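Local coordinates for protein HTH-type transcriptional activator AmpR (Pseudomonas aeruginosa PAO1, PDB 5MMH) that activates transcription of the beta-lactamase gene ampC by binding its promoter, with an effector domain that recognises cell-wall-derived muropeptides, at residues D12-G17 and P39-R44; V19-V24 and T138-L143; E32-R37 and R200-E205; A75-E80 and S181-R186; A81-L86 and L154-M159. One frame throughout, in Å; residues are numbered along the deposited sequence.

Contact 1 of 5, residues D12-G17 and P39-R44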
# COMPACT_ATOMS: atom_id res chain seq x y z
N ASP A 12 5.86 27.68 10.53
CA ASP A 12 5.98 27.65 9.07
C ASP A 12 5.43 26.32 8.57
O ASP A 12 5.51 25.31 9.27
CB ASP A 12 7.44 27.82 8.63
CG ASP A 12 7.95 29.24 8.80
OD1 ASP A 12 7.12 30.18 8.79
OD2 ASP A 12 9.18 29.40 8.96
N VAL A 13 4.88 26.31 7.38
CA VAL A 13 4.25 25.11 6.87
C VAL A 13 5.24 24.35 5.99
O VAL A 13 5.98 24.95 5.21
CB VAL A 13 2.94 25.44 6.11
CG1 VAL A 13 3.20 25.89 4.68
CG2 VAL A 13 2.02 24.25 6.14
N LEU A 14 5.26 23.03 6.15
CA LEU A 14 6.10 22.16 5.34
C LEU A 14 5.29 20.94 4.92
O LEU A 14 4.76 20.22 5.76
CB LEU A 14 7.33 21.73 6.13
CG LEU A 14 8.18 20.64 5.49
CD1 LEU A 14 8.76 21.11 4.18
CD2 LEU A 14 9.28 20.20 6.44
N THR A 15 5.21 20.69 3.61
CA THR A 15 4.45 19.56 3.10
C THR A 15 5.38 18.58 2.40
O THR A 15 6.03 18.92 1.40
CB THR A 15 3.34 20.05 2.16
OG1 THR A 15 3.92 20.72 1.04
CG2 THR A 15 2.46 21.05 2.88
N VAL A 16 5.46 17.36 2.93
CA VAL A 16 6.31 16.31 2.37
C VAL A 16 5.43 15.12 2.01
O VAL A 16 4.57 14.72 2.79
CB VAL A 16 7.42 15.89 3.34
CG1 VAL A 16 8.24 14.76 2.74
CG2 VAL A 16 8.34 17.09 3.67
N GLY A 17 5.65 14.57 0.82
CA GLY A 17 5.07 13.31 0.39
C GLY A 17 6.17 12.26 0.23
O GLY A 17 7.26 12.55 -0.26
N PRO A 39 10.20 22.02 16.83
CA PRO A 39 8.82 22.10 17.34
C PRO A 39 7.94 23.06 16.57
O PRO A 39 6.71 22.93 16.60
CB PRO A 39 8.99 22.58 18.78
CG PRO A 39 10.40 23.10 18.86
CD PRO A 39 11.20 22.38 17.84
N PHE A 40 8.55 24.02 15.89
CA PHE A 40 7.91 25.14 15.22
C PHE A 40 7.50 24.84 13.78
O PHE A 40 6.74 25.62 13.19
CB PHE A 40 8.88 26.33 15.21
CG PHE A 40 10.20 26.02 14.52
CD1 PHE A 40 10.55 26.68 13.34
CD2 PHE A 40 11.06 25.04 15.03
CE1 PHE A 40 11.76 26.37 12.70
CE2 PHE A 40 12.26 24.74 14.40
CZ PHE A 40 12.62 25.40 13.23
N ILE A 41 8.01 23.77 13.18
CA ILE A 41 7.64 23.40 11.82
C ILE A 41 6.37 22.57 11.89
O ILE A 41 6.29 21.58 12.63
CB ILE A 41 8.77 22.61 11.14
CG1 ILE A 41 10.02 23.48 10.96
CG2 ILE A 41 8.24 22.06 9.79
CD1 ILE A 41 11.16 22.78 10.27
N ASP A 42 5.38 22.98 11.13
CA ASP A 42 4.13 22.25 11.07
C ASP A 42 4.19 21.39 9.81
O ASP A 42 4.09 21.88 8.68
CB ASP A 42 2.96 23.22 11.08
CG ASP A 42 1.63 22.57 10.79
OD1 ASP A 42 0.71 23.27 10.31
OD2 ASP A 42 1.50 21.35 11.02
N LEU A 43 4.44 20.09 10.01
CA LEU A 43 4.68 19.15 8.92
C LEU A 43 3.37 18.55 8.45
O LEU A 43 2.56 18.09 9.26
CB LEU A 43 5.63 18.04 9.38
CG LEU A 43 6.03 16.93 8.44
CD1 LEU A 43 6.82 17.49 7.29
CD2 LEU A 43 6.85 15.96 9.23
N ARG A 44 3.14 18.57 7.14
CA ARG A 44 2.02 17.87 6.53
C ARG A 44 2.58 16.70 5.72
O ARG A 44 3.03 16.87 4.58
CB ARG A 44 1.18 18.81 5.67
CG ARG A 44 0.05 19.51 6.43
CD ARG A 44 0.60 20.66 7.19
NE ARG A 44 -0.43 21.61 7.58
CZ ARG A 44 -0.89 22.55 6.77
NH1 ARG A 44 -0.42 22.58 5.52
NH2 ARG A 44 -1.79 23.42 7.18
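One face of the Arg44 guanidinium is covered by the CG2 methyl of Val13, set toward the rim of the group, while the Thr15 CG2 methyl stands at its edge, near the plane. The Phe40 ring carries the CG1 branch of Ile41 over one face and the CD carbon of Pro39 at its edge. These groups flank the two parallel strands of a beta-alpha-beta unit, strand 13-19, helix 20-37 and strand 42-48, at one edge of the mixed sheet of the LysR-type effector domain.

Backbone bonds set the parallel register and run alternately from one strand to the other. Asp42 N meets Asp12 O almost along the C=O axis at 3.0 Å, and Leu14 N returns to Asp42 O from above the carbonyl plane. Arg44 N then reaches Leu14 O at 2.7 Å, before Val16 N closes on Arg44 O in a more bent bond. Leu14 and Leu43 share one side of the sheet, lying side by side and pointing the same way, each with CG anti to its backbone N. Their tips meet at Leu14 CD2 and Leu43 CD1, 3.8 Å apart, and helices 20-37 and 194-215 pack over this side.

Val13, Thr15, Asp42 and Arg44 face the other side of the sheet, where Asp42 forms a salt bridge with Arg132 of the second subunit. The Arg44 chain bends at chi2 (80°) and crosses Val13 obliquely, and its NH1 comes close to the methyl that lies anti to the Val13 backbone N, 3.0 Å from Val13 CG2.

Contact 2 of 5, residues V19-V24 and T138-L143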
# COMPACT_ATOMS: atom_id res chain seq x y z
N VAL A 19 6.83 7.79 -0.49
CA VAL A 19 6.24 6.51 -0.85
C VAL A 19 5.81 5.78 0.41
O VAL A 19 6.47 5.86 1.45
CB VAL A 19 7.19 5.65 -1.69
CG1 VAL A 19 7.36 6.24 -3.03
CG2 VAL A 19 8.55 5.59 -1.06
N GLY A 20 4.68 5.07 0.33
CA GLY A 20 4.10 4.49 1.53
C GLY A 20 5.02 3.53 2.23
O GLY A 20 5.16 3.57 3.46
N THR A 21 5.70 2.68 1.47
CA THR A 21 6.63 1.71 2.05
C THR A 21 7.72 2.40 2.86
O THR A 21 8.08 1.94 3.95
CB THR A 21 7.25 0.87 0.93
OG1 THR A 21 6.20 0.16 0.25
CG2 THR A 21 8.30 -0.13 1.47
N PHE A 22 8.25 3.51 2.35
CA PHE A 22 9.26 4.28 3.08
C PHE A 22 8.66 4.96 4.31
O PHE A 22 9.33 5.10 5.34
CB PHE A 22 9.87 5.32 2.14
CG PHE A 22 10.98 6.14 2.73
CD1 PHE A 22 10.70 7.32 3.41
CD2 PHE A 22 12.30 5.80 2.52
CE1 PHE A 22 11.74 8.12 3.91
CE2 PHE A 22 13.33 6.58 3.02
CZ PHE A 22 13.04 7.73 3.72
N THR A 23 7.42 5.42 4.22
CA THR A 23 6.83 6.15 5.35
C THR A 23 6.63 5.24 6.56
O THR A 23 7.01 5.60 7.68
CB THR A 23 5.51 6.79 4.93
OG1 THR A 23 5.75 7.67 3.83
CG2 THR A 23 4.91 7.60 6.08
N VAL A 24 6.03 4.07 6.35
CA VAL A 24 5.70 3.24 7.51
C VAL A 24 6.87 2.36 7.90
O VAL A 24 7.06 2.08 9.08
CB VAL A 24 4.42 2.39 7.29
CG1 VAL A 24 3.24 3.29 7.01
CG2 VAL A 24 4.59 1.42 6.17
N THR A 138 2.56 -1.20 -4.72
CA THR A 138 3.25 -0.87 -3.48
C THR A 138 3.77 -2.16 -2.86
O THR A 138 3.07 -3.18 -2.86
CB THR A 138 2.33 -0.10 -2.48
OG1 THR A 138 2.96 0.01 -1.19
CG2 THR A 138 1.05 -0.80 -2.27
N SER A 139 4.99 -2.09 -2.33
CA SER A 139 5.58 -3.24 -1.66
C SER A 139 4.78 -3.63 -0.43
O SER A 139 4.77 -4.80 -0.04
CB SER A 139 7.03 -2.93 -1.26
OG SER A 139 7.84 -2.75 -2.40
N LEU A 140 4.13 -2.66 0.22
CA LEU A 140 3.26 -3.00 1.34
C LEU A 140 2.20 -4.01 0.91
O LEU A 140 1.96 -5.00 1.61
CB LEU A 140 2.59 -1.75 1.89
CG LEU A 140 3.52 -0.81 2.65
CD1 LEU A 140 2.72 0.43 3.02
CD2 LEU A 140 4.14 -1.47 3.88
N ALA A 141 1.56 -3.78 -0.24
CA ALA A 141 0.56 -4.73 -0.70
C ALA A 141 1.21 -6.05 -1.07
O ALA A 141 0.65 -7.12 -0.80
CB ALA A 141 -0.22 -4.16 -1.89
N MET A 142 2.42 -5.99 -1.66
CA MET A 142 3.16 -7.19 -2.04
C MET A 142 3.58 -8.01 -0.82
O MET A 142 3.56 -9.25 -0.87
CB MET A 142 4.39 -6.80 -2.85
CG MET A 142 5.25 -7.97 -3.26
SD MET A 142 6.95 -7.55 -3.77
CE MET A 142 6.66 -6.50 -5.20
N LEU A 143 3.95 -7.35 0.29
CA LEU A 143 4.41 -8.10 1.46
C LEU A 143 3.25 -8.70 2.24
O LEU A 143 3.37 -9.80 2.79
CB LEU A 143 5.25 -7.21 2.37
CG LEU A 143 6.76 -7.43 2.18
CD1 LEU A 143 7.13 -8.86 2.54
CD2 LEU A 143 7.19 -7.12 0.75
O HOH W 1 6.62 0.30 -2.60
O HOH W 2 4.35 2.10 -1.16
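Two waters carry the polar part of this contact, where helices 20-37 and 139-147 bring their N-terminal turns together at a steep angle, 79° between the short axes. Water 1 accepts from Ser139 N and is hydrogen-bonded to Thr21 OG1, both at 2.9 Å. Water 2 accepts from Thr21 N at 3.0 Å and pairs with Thr138 OG1 at only 2.5 Å. Each first turn thus offers a backbone N-H to a water that is shared with a hydroxyl of the other segment.

Other polar bonds stay within each segment. Thr138 is an N-cap: its OG1, anti to the backbone N (chi1 170°), accepts a bent capping bond from Leu140 N at 3.2 Å. On the other helix the carbonyl oxygen of Val19 takes the ordinary helical bond from Thr23 N and, as an extra donor, Thr23 OG1, which approaches from above the carbonyl plane.

The apolar contact is small. Val24 and Leu140 reach toward each other tip to tip, Val24 CG2 lying 3.7 Å from Leu140 CD2. The touching Val24 methyl sits in the crowded position between backbone N and carbonyl carbon. Leu140 CD1 also packs on the Gly20 carbonyl carbon at 3.9 Å.

Two helix N-termini thus meet through water and a capping threonine, near the middle of the LysR-type effector domain and beside its dimer interface. The Val24 carbonyl accepts from Gln148 of the second subunit, and Leu140 touches Ala141 of that subunit. Within the chain, Leu143 packs on strand 153-156 and Thr23 on strand 42-48.

Contact 3 of 5, residues E32-R37 and R200-E205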
# COMPACT_ATOMS: atom_id res chain seq x y z
N GLU A 32 9.25 11.29 15.23
CA GLU A 32 9.18 11.88 16.56
C GLU A 32 10.46 12.65 16.89
O GLU A 32 10.40 13.72 17.49
CB GLU A 32 8.91 10.77 17.57
CG GLU A 32 8.25 11.24 18.84
CD GLU A 32 7.54 10.10 19.58
OE1 GLU A 32 6.35 9.84 19.27
OE2 GLU A 32 8.17 9.45 20.45
N ASP A 33 11.62 12.15 16.44
CA ASP A 33 12.88 12.88 16.63
C ASP A 33 12.86 14.23 15.92
O ASP A 33 13.33 15.23 16.47
CB ASP A 33 14.07 12.04 16.14
CG ASP A 33 15.41 12.76 16.31
OD1 ASP A 33 15.92 12.76 17.45
OD2 ASP A 33 15.99 13.29 15.32
N PHE A 34 12.33 14.27 14.69
CA PHE A 34 12.26 15.53 13.96
C PHE A 34 11.37 16.54 14.66
O PHE A 34 11.71 17.73 14.74
CB PHE A 34 11.76 15.30 12.53
CG PHE A 34 11.44 16.57 11.79
CD1 PHE A 34 12.46 17.38 11.29
CD2 PHE A 34 10.13 16.97 11.60
CE1 PHE A 34 12.17 18.56 10.63
CE2 PHE A 34 9.83 18.14 10.93
CZ PHE A 34 10.84 18.93 10.44
N GLN A 35 10.20 16.11 15.15
CA GLN A 35 9.27 17.05 15.76
C GLN A 35 9.80 17.60 17.08
O GLN A 35 9.51 18.75 17.43
CB GLN A 35 7.90 16.40 15.95
CG GLN A 35 7.52 15.51 14.76
CD GLN A 35 6.05 15.54 14.38
OE1 GLN A 35 5.57 16.48 13.75
NE2 GLN A 35 5.33 14.48 14.74
N ALA A 36 10.58 16.81 17.82
CA ALA A 36 11.23 17.32 19.03
C ALA A 36 12.24 18.41 18.67
O ALA A 36 12.23 19.50 19.25
CB ALA A 36 11.91 16.19 19.80
N ARG A 37 13.10 18.13 17.69
CA ARG A 37 14.18 19.04 17.31
C ARG A 37 13.70 20.24 16.51
O ARG A 37 14.44 21.22 16.40
CB ARG A 37 15.25 18.26 16.53
CG ARG A 37 15.90 17.18 17.40
CD ARG A 37 16.65 16.12 16.61
NE ARG A 37 17.76 16.65 15.84
CZ ARG A 37 18.65 15.91 15.19
NH1 ARG A 37 18.56 14.58 15.22
NH2 ARG A 37 19.63 16.49 14.51
N ARG A 200 15.51 18.96 5.40
CA ARG A 200 16.56 18.30 4.62
C ARG A 200 17.78 17.97 5.49
O ARG A 200 18.33 16.86 5.40
CB ARG A 200 16.93 19.21 3.45
CG ARG A 200 18.13 18.85 2.62
CD ARG A 200 18.58 20.11 1.86
NE ARG A 200 19.95 20.00 1.40
CZ ARG A 200 20.36 20.24 0.15
NH1 ARG A 200 21.65 20.10 -0.17
NH2 ARG A 200 19.48 20.62 -0.77
N GLY A 201 18.19 18.89 6.35
CA GLY A 201 19.35 18.62 7.19
C GLY A 201 19.12 17.44 8.12
O GLY A 201 19.93 16.52 8.20
N TRP A 202 17.97 17.44 8.81
CA TRP A 202 17.63 16.32 9.68
C TRP A 202 17.50 15.02 8.90
O TRP A 202 17.94 13.96 9.37
CB TRP A 202 16.34 16.63 10.43
CG TRP A 202 15.82 15.47 11.19
CD1 TRP A 202 16.14 15.12 12.47
CD2 TRP A 202 14.90 14.48 10.72
NE1 TRP A 202 15.49 13.98 12.82
CE2 TRP A 202 14.72 13.56 11.76
CE3 TRP A 202 14.23 14.28 9.51
CZ2 TRP A 202 13.86 12.47 11.65
CZ3 TRP A 202 13.39 13.20 9.39
CH2 TRP A 202 13.20 12.31 10.46
N LEU A 203 16.91 15.06 7.71
CA LEU A 203 16.69 13.81 6.98
C LEU A 203 18.01 13.24 6.47
O LEU A 203 18.18 12.01 6.44
CB LEU A 203 15.73 14.03 5.82
CG LEU A 203 15.43 12.83 4.92
CD1 LEU A 203 14.62 11.77 5.67
CD2 LEU A 203 14.70 13.31 3.69
N LEU A 204 18.94 14.10 6.05
CA LEU A 204 20.25 13.63 5.60
C LEU A 204 21.05 13.01 6.74
O LEU A 204 21.73 12.00 6.54
CB LEU A 204 21.03 14.78 4.97
CG LEU A 204 20.49 15.19 3.60
CD1 LEU A 204 21.24 16.39 3.02
CD2 LEU A 204 20.55 14.01 2.63
N GLU A 205 21.01 13.62 7.93
CA GLU A 205 21.63 13.01 9.10
C GLU A 205 21.09 11.60 9.34
O GLU A 205 21.85 10.63 9.47
CB GLU A 205 21.40 13.89 10.31
CG GLU A 205 22.06 13.39 11.58
CD GLU A 205 21.86 14.36 12.72
OE1 GLU A 205 21.20 14.00 13.73
OE2 GLU A 205 22.35 15.51 12.60
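A single carboxylate oxygen, Asp33 OD2, is gripped from two directions, by the indole of Trp202 and by Arg37. Trp202 NE1 donates to the anti lone pair of Asp33 OD2 at a short 2.6 Å, the oxygen lying in the ring plane and the bond moderately straight (158°). Arg37 NH1, one helical turn beyond Asp33, takes the syn lone pair of the same atom at 2.9 Å. The short axes of 32-37 and 200-205 lie at 140°; they belong to helices 20-37 and 194-215, which pack together on one side of the mixed sheet in this LysR-type effector domain.

The Trp202 side chain, its CG anti to the backbone N, extends toward helix 20-37. Phe34 CB covers the centre of one face, 3.6 Å from the centroid of the six-membered ring, a CH-pi contact, while Asp33 OD2 and Arg37 NH1 meet the edge. The Phe34 ring itself meets the indole only obliquely. The guanidinium plane is turned 80° from the indole, with Trp202 CD1 over one guanidinium face.

Glu205 completes a salt-bridge network of three charges. Arg37 probably moderates the repulsion between the Asp33 and Glu205 carboxylates. It grips Glu205 end-on from within the guanidinium plane, with both bonds arriving above the carboxylate plane: Arg37 NH1 lies 3.1 Å and Arg37 NH2 3.0 Å from the one oxygen, Glu205 OE1.

Contact 4 of 5, residues A75-E80 and S181-R186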
# COMPACT_ATOMS: atom_id res chain seq x y z
N ALA A 75 17.12 15.88 -7.26
CA ALA A 75 17.02 14.74 -6.35
C ALA A 75 18.33 14.51 -5.59
O ALA A 75 19.40 14.39 -6.20
CB ALA A 75 16.64 13.47 -7.11
N LEU A 76 18.23 14.43 -4.26
CA LEU A 76 19.33 14.14 -3.35
C LEU A 76 19.24 12.70 -2.87
O LEU A 76 18.22 12.30 -2.29
CB LEU A 76 19.32 15.07 -2.14
CG LEU A 76 19.94 16.46 -2.16
CD1 LEU A 76 19.97 17.07 -3.56
CD2 LEU A 76 19.20 17.38 -1.17
N ALA A 77 20.31 11.93 -3.05
CA ALA A 77 20.29 10.54 -2.63
C ALA A 77 20.22 10.42 -1.11
O ALA A 77 20.87 11.17 -0.38
CB ALA A 77 21.52 9.81 -3.14
N LEU A 78 19.42 9.47 -0.64
CA LEU A 78 19.38 9.14 0.79
C LEU A 78 20.19 7.87 1.08
O LEU A 78 21.21 7.95 1.77
CB LEU A 78 17.93 9.00 1.27
CG LEU A 78 17.09 10.27 1.00
CD1 LEU A 78 15.57 10.05 1.15
CD2 LEU A 78 17.57 11.40 1.90
N PHE A 79 19.77 6.72 0.54
CA PHE A 79 20.48 5.46 0.72
C PHE A 79 19.91 4.43 -0.26
O PHE A 79 18.77 4.55 -0.71
CB PHE A 79 20.38 4.96 2.18
CG PHE A 79 18.95 4.90 2.76
CD1 PHE A 79 18.15 3.80 2.56
CD2 PHE A 79 18.46 5.93 3.55
CE1 PHE A 79 16.85 3.73 3.10
CE2 PHE A 79 17.17 5.87 4.10
CZ PHE A 79 16.36 4.78 3.87
N GLU A 80 20.74 3.43 -0.59
CA GLU A 80 20.35 2.30 -1.42
C GLU A 80 19.29 1.44 -0.74
O GLU A 80 19.26 1.30 0.49
CB GLU A 80 21.55 1.39 -1.73
CG GLU A 80 22.59 1.88 -2.71
CD GLU A 80 23.78 0.91 -2.84
OE1 GLU A 80 23.59 -0.18 -3.43
OE2 GLU A 80 24.90 1.22 -2.35
N SER A 181 17.56 3.51 -5.25
CA SER A 181 17.76 4.16 -3.97
C SER A 181 16.51 4.95 -3.64
O SER A 181 15.64 5.14 -4.49
CB SER A 181 18.97 5.11 -4.01
OG SER A 181 20.14 4.43 -4.40
N TYR A 182 16.42 5.40 -2.39
CA TYR A 182 15.45 6.42 -2.00
C TYR A 182 16.09 7.79 -2.15
O TYR A 182 17.27 7.97 -1.84
CB TYR A 182 14.98 6.18 -0.56
CG TYR A 182 14.08 4.97 -0.48
CD1 TYR A 182 12.79 5.02 -1.00
CD2 TYR A 182 14.54 3.77 0.05
CE1 TYR A 182 11.96 3.92 -0.96
CE2 TYR A 182 13.71 2.65 0.11
CZ TYR A 182 12.42 2.74 -0.41
OH TYR A 182 11.58 1.66 -0.39
N TRP A 183 15.31 8.74 -2.65
CA TRP A 183 15.77 10.08 -3.00
C TRP A 183 14.86 11.12 -2.37
O TRP A 183 13.64 10.95 -2.34
CB TRP A 183 15.76 10.29 -4.53
CG TRP A 183 16.63 9.32 -5.28
CD1 TRP A 183 16.33 8.03 -5.61
CD2 TRP A 183 17.94 9.57 -5.79
NE1 TRP A 183 17.37 7.46 -6.30
CE2 TRP A 183 18.38 8.38 -6.41
CE3 TRP A 183 18.79 10.69 -5.78
CZ2 TRP A 183 19.63 8.28 -7.03
CZ3 TRP A 183 20.02 10.58 -6.39
CH2 TRP A 183 20.44 9.38 -7.00
N LEU A 184 15.44 12.22 -1.89
CA LEU A 184 14.65 13.40 -1.57
C LEU A 184 14.61 14.31 -2.80
O LEU A 184 15.65 14.82 -3.23
CB LEU A 184 15.23 14.13 -0.36
CG LEU A 184 14.53 15.43 -0.01
CD1 LEU A 184 13.13 15.17 0.60
CD2 LEU A 184 15.39 16.20 0.95
N THR A 185 13.43 14.48 -3.40
CA THR A 185 13.30 15.22 -4.64
C THR A 185 12.49 16.49 -4.42
O THR A 185 11.73 16.61 -3.45
CB THR A 185 12.65 14.37 -5.75
OG1 THR A 185 11.22 14.41 -5.63
CG2 THR A 185 13.12 12.94 -5.67
N ARG A 186 12.66 17.44 -5.34
CA ARG A 186 12.00 18.73 -5.30
C ARG A 186 11.92 19.25 -6.73
O ARG A 186 12.73 18.86 -7.58
CB ARG A 186 12.75 19.70 -4.37
CG ARG A 186 12.80 21.13 -4.82
CD ARG A 186 13.63 21.99 -3.89
NE ARG A 186 15.03 21.97 -4.28
CZ ARG A 186 15.55 22.72 -5.23
NH1 ARG A 186 14.79 23.57 -5.90
NH2 ARG A 186 16.84 22.62 -5.53
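Strands 73-86 and 181-187 run antiparallel, their short axes 153° apart, as neighbours in the mixed sheet of the LysR-type effector domain, 181-187 lying between 61-66 and 73-86. Leu76 and Leu184 form a hydrogen-bonded pair: Leu76 N donates almost straight (176°) to Leu184 O, and Leu184 N returns to Leu76 O, both at 2.8 Å. A beta bulge at Leu78-Phe79 then shifts the pairing. Leu78 N goes to Tyr182 O while Tyr182 N donates to Phe79 O, so the two bonds of Tyr182 end on successive residues.

Trp183 dominates one side of the sheet. With CG anti to its carbonyl carbon, the indole leans back over the neighbouring strand, and Ala77 CB lies above one face toward the rim, 4.0 Å from the centroid of the six-membered ring. Ala75 CB touches both Trp183 CE3 and Thr185 CG2. Beyond the pair, Trp183 NE1 bonds to the Gly66 carbonyl of strand 61-66.

Leu78 points toward the partner strand, its CD1 against the Trp183-Leu184 backbone. On the reverse side lie Leu76, Phe79, Tyr182 and Leu184. The Phe79 and Tyr182 rings cross obliquely, planes at 61°. Their touching atoms are Phe79 CE1 and Tyr182 CD2, 3.8 Å apart.

Contact 5 of 5, residues A81-L86 and L154-M159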
# COMPACT_ATOMS: atom_id res chain seq x y z
N ALA A 81 18.45 0.81 -1.54
CA ALA A 81 17.50 -0.18 -1.03
C ALA A 81 17.62 -1.43 -1.89
O ALA A 81 16.84 -1.62 -2.83
CB ALA A 81 16.06 0.35 -1.02
N PRO A 82 18.60 -2.29 -1.60
CA PRO A 82 18.74 -3.52 -2.38
C PRO A 82 17.53 -4.41 -2.17
O PRO A 82 16.92 -4.43 -1.10
CB PRO A 82 20.01 -4.17 -1.82
CG PRO A 82 20.65 -3.12 -0.98
CD PRO A 82 19.56 -2.25 -0.49
N LEU A 83 17.20 -5.16 -3.21
CA LEU A 83 16.04 -6.03 -3.23
C LEU A 83 16.44 -7.46 -2.88
O LEU A 83 17.47 -7.95 -3.35
CB LEU A 83 15.38 -6.00 -4.61
CG LEU A 83 14.83 -4.67 -5.09
CD1 LEU A 83 14.07 -4.84 -6.40
CD2 LEU A 83 13.92 -4.07 -4.03
N THR A 84 15.62 -8.12 -2.07
CA THR A 84 15.84 -9.52 -1.76
C THR A 84 14.50 -10.27 -1.75
O THR A 84 13.43 -9.66 -1.71
CB THR A 84 16.55 -9.69 -0.41
OG1 THR A 84 17.24 -10.94 -0.40
CG2 THR A 84 15.56 -9.64 0.77
N VAL A 85 14.59 -11.59 -1.79
CA VAL A 85 13.42 -12.46 -1.73
C VAL A 85 12.88 -12.50 -0.30
O VAL A 85 13.63 -12.75 0.65
CB VAL A 85 13.76 -13.87 -2.23
CG1 VAL A 85 12.70 -14.84 -1.81
CG2 VAL A 85 13.93 -13.88 -3.74
N LEU A 86 11.57 -12.25 -0.15
CA LEU A 86 10.90 -12.28 1.14
C LEU A 86 9.63 -13.10 1.02
O LEU A 86 8.91 -13.00 0.02
CB LEU A 86 10.58 -10.86 1.64
CG LEU A 86 11.80 -9.97 1.89
CD1 LEU A 86 11.37 -8.54 2.10
CD2 LEU A 86 12.57 -10.46 3.11
N LEU A 154 9.73 -9.83 -3.75
CA LEU A 154 11.04 -9.26 -4.04
C LEU A 154 10.94 -7.77 -3.74
O LEU A 154 10.29 -7.02 -4.47
CB LEU A 154 11.45 -9.51 -5.49
CG LEU A 154 12.74 -8.85 -6.00
CD1 LEU A 154 13.96 -9.33 -5.22
CD2 LEU A 154 12.90 -9.13 -7.49
N ALA A 155 11.59 -7.35 -2.66
CA ALA A 155 11.32 -6.05 -2.06
C ALA A 155 12.54 -5.65 -1.24
O ALA A 155 13.44 -6.47 -1.01
CB ALA A 155 10.06 -6.11 -1.18
N PRO A 156 12.61 -4.39 -0.78
CA PRO A 156 13.76 -3.96 0.06
C PRO A 156 13.63 -4.48 1.48
O PRO A 156 12.68 -4.14 2.19
CB PRO A 156 13.67 -2.43 0.02
CG PRO A 156 12.77 -2.10 -1.14
CD PRO A 156 11.80 -3.24 -1.22
N ALA A 157 14.59 -5.32 1.89
CA ALA A 157 14.58 -5.86 3.26
C ALA A 157 14.58 -4.75 4.30
O ALA A 157 13.93 -4.87 5.34
CB ALA A 157 15.80 -6.77 3.49
N ALA A 158 15.31 -3.67 4.03
CA ALA A 158 15.48 -2.60 4.99
C ALA A 158 14.19 -1.83 5.24
O ALA A 158 14.15 -1.00 6.15
CB ALA A 158 16.58 -1.65 4.52
N MET A 159 13.14 -2.08 4.47
CA MET A 159 11.85 -1.47 4.73
C MET A 159 10.91 -2.38 5.52
O MET A 159 9.84 -1.94 5.93
CB MET A 159 11.22 -1.04 3.41
CG MET A 159 12.06 0.02 2.67
SD MET A 159 11.97 1.64 3.46
CE MET A 159 13.67 1.91 3.99
O HOH W 3 16.69 -3.17 1.63
O HOH W 4 16.73 -6.54 0.51
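The Pro156 ring is the bump here, filling a hollow lined by Ala81 and Leu83 where strand 153-156, an edge strand in the mixed sheet of this LysR-type effector domain, pairs antiparallel with strand 73-86. Ala81 CB presses on Pro156 CB at 3.8 Å, and Leu83 CD2 closes on Pro156 CD at 3.6 Å, so the ring is held along two of its sides. The same Leu83 methyl also rests on the peptide joining Ala155 to Pro156. Tyr182 of strand 181-187 also packs on Ala81 and Pro156.

Leu154 answers from the other direction. With CG anti to the backbone N (chi1 174°), its CD1 methyl slips under Leu83 CB at 3.7 Å and lies against the Thr84 carbonyl; helix 114-121 packs over both leucines. On the side of Thr84 and Ala155, Thr84 CG2 meets Ala157 CB of the 3-10 segment, while the Thr84 hydroxyl bonds to the Thr175 carbonyl. Leu86 CD1 lies more loosely over Ala155 CB.

Two backbone bonds fix the strands at Thr84 and Ala155, a nearly straight one from Thr84 N to Ala155 O at 2.9 Å and its return from Ala155 N to Thr84 O. Past Pro156 the chain turns into the short 3-10 segment, and two waters bridge Pro82 O to its backbone N-H groups. Both donate to Pro82 O; water 4 accepts from Ala157 N, and water 3 accepts from Ala158 N at 2.8 Å.

Contacts 1, 4 and 5 follow the mixed sheet from its 42-48 edge to its 153-156 edge, the centres of contacts 1 and 5 lying about 30 Å apart. Contact 3 packs helices on one side of that sheet: Phe34 reaches Ile41 and Leu43 of contact 1, and Leu203 meets Leu78 and Leu184 of contact 4. Contact 2 shares helix 20-37 with contact 3 yet lies about 22 Å from it, centre to centre. Tyr182 of contact 4 ties the middle together, touching Phe22 of contact 2 and Ala81, Pro156 and Met159 of contact 5. Contacts 1 and 2 also reach the second subunit. All five lie within the domain that recognises muropeptides.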